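PDB 3LAO: enoyl-CoA hydratase/isomerase from Pseudomonas aeruginosa, which belongs to the crotonase-like enoyl-CoA hydratase/isomerase family and probably hydrates the side-chain double bond of a steroid enoyl-CoA thioester. Local coordinates for residues B[178-181]-B[182-185]. Numbering follows the deposited sequence.
Sequences ADEA and LRMR
Glu180 and Arg183 form an i to i+3 salt bridge on the short helix 178-183 of this crotonase-fold subunit, a helix that ends in a Schellman motif. Both side chains leave the backbone with CG anti to N (chi1 179° and -174°) and run side by side; a bend at chi2 in the glutamate and at chi3 in the arginine brings their ends together. The guanidinium grips side-on, Arg183 NE to Glu180 OE1 at 3.0 Å and Arg183 NH2 to Glu180 OE2 at 2.8 Å, through two nearly straight bonds. Both oxygens lie close to the guanidinium plane, yet the nitrogens meet them from above the carboxylate, the two planes being 41° apart. Tyr169 OH also bonds Glu180 OE2, and Asp165 pairs with Arg183 NH2, tying the bridge to helix 163-170.

Leu182 N bonds Ala178 O (3.0 Å) in regular helical fashion, and Leu182 packs on Val190. The pattern weakens at Met184 N, which makes only weak bonds to Glu180 O and Ala181 O. Arg185 then takes positive phi, and its N turns back to Leu182 O; its guanidinium reaches Ala160 O of the second subunit at the trimer interface. Met184, here selenomethionine, packs on Phe176 and Tyr169 and bends at chi3, its CE 3.7 Å from Glu180 O and 4.2 Å from Glu180 CG.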
loop_
_atom_site.group_PDB
_atom_site.type_symbol
_atom_site.label_atom_id
_atom_site.label_comp_id
_atom_site.label_asym_id
_atom_site.label_seq_id
_atom_site.Cartn_x
_atom_site.Cartn_y
_atom_site.Cartn_z
ATOM N N ALA B 178 3.003 20.600 4.522
ATOM C CA ALA B 178 1.987 19.819 5.197
ATOM C C ALA B 178 0.869 19.356 4.254
ATOM O O ALA B 178 0.351 18.240 4.397
ATOM C CB ALA B 178 1.417 20.600 6.335
ATOM N N ASP B 179 0.493 20.190 3.288
ATOM C CA ASP B 179 -0.636 19.810 2.446
ATOM C C ASP B 179 -0.268 18.704 1.469
ATOM O O ASP B 179 -1.096 17.818 1.156
ATOM C CB ASP B 179 -1.250 21.024 1.754
ATOM C CG ASP B 179 -2.179 21.793 2.679
ATOM O OD1 ASP B 179 -1.965 23.010 2.866
ATOM O OD2 ASP B 179 -3.105 21.176 3.249
ATOM N N GLU B 180 0.980 18.746 1.015
ATOM C CA GLU B 180 1.507 17.728 0.120
ATOM C C GLU B 180 1.735 16.403 0.882
ATOM O O GLU B 180 1.455 15.297 0.383
ATOM C CB GLU B 180 2.799 18.264 -0.519
ATOM C CG GLU B 180 3.503 17.297 -1.486
ATOM C CD GLU B 180 2.778 17.084 -2.806
ATOM O OE1 GLU B 180 1.661 17.615 -2.984
ATOM O OE2 GLU B 180 3.343 16.380 -3.673
ATOM N N ALA B 181 2.222 16.522 2.114
ATOM C CA ALA B 181 2.341 15.354 2.968
ATOM C C ALA B 181 0.960 14.663 3.234
ATOM O O ALA B 181 0.858 13.439 3.186
ATOM C CB ALA B 181 3.098 15.689 4.248
ATOM N N LEU B 182 -0.091 15.445 3.450
ATOM C CA LEU B 182 -1.434 14.900 3.600
ATOM C C LEU B 182 -1.900 14.203 2.329
ATOM O O LEU B 182 -2.507 13.130 2.377
ATOM C CB LEU B 182 -2.415 16.006 3.956
ATOM C CG LEU B 182 -3.877 15.611 4.219
ATOM C CD1 LEU B 182 -4.012 14.779 5.516
ATOM C CD2 LEU B 182 -4.782 16.850 4.284
ATOM N N ARG B 183 -1.595 14.803 1.183
ATOM C CA ARG B 183 -2.046 14.266 -0.099
ATOM C C ARG B 183 -1.427 12.894 -0.345
ATOM O O ARG B 183 -1.968 12.080 -1.042
ATOM C CB ARG B 183 -1.657 15.224 -1.242
ATOM C CG ARG B 183 -2.190 14.837 -2.615
ATOM C CD ARG B 183 -1.517 15.592 -3.800
ATOM N NE ARG B 183 -0.057 15.379 -3.892
ATOM C CZ ARG B 183 0.529 14.351 -4.519
ATOM N NH1 ARG B 183 -0.230 13.430 -5.094
ATOM N NH2 ARG B 183 1.867 14.232 -4.558
HETATM N N MSE B 184 -0.255 12.681 0.223
HETATM C CA MSE B 184 0.479 11.456 0.053
HETATM C C MSE B 184 0.228 10.514 1.222
HETATM O O MSE B 184 0.864 9.462 1.300
HETATM C CB MSE B 184 1.989 11.756 -0.025
HETATM C CG MSE B 184 2.448 12.519 -1.271
HETATM SE SE MSE B 184 4.443 12.660 -1.473
HETATM C CE MSE B 184 4.821 13.709 0.151
ATOM N N ARG B 185 -0.662 10.903 2.142
ATOM C CA ARG B 185 -1.060 10.031 3.262
ATOM C C ARG B 185 0.029 9.803 4.314
ATOM O O ARG B 185 0.114 8.731 4.919
ATOM C CB ARG B 185 -1.555 8.681 2.728
ATOM C CG ARG B 185 -2.882 8.831 2.012
ATOM C CD ARG B 185 -3.298 7.536 1.309
ATOM N NE ARG B 185 -2.286 6.478 1.376
ATOM C CZ ARG B 185 -2.503 5.215 0.985
ATOM N NH1 ARG B 185 -3.707 4.863 0.503
ATOM N NH2 ARG B 185 -1.527 4.294 1.076
#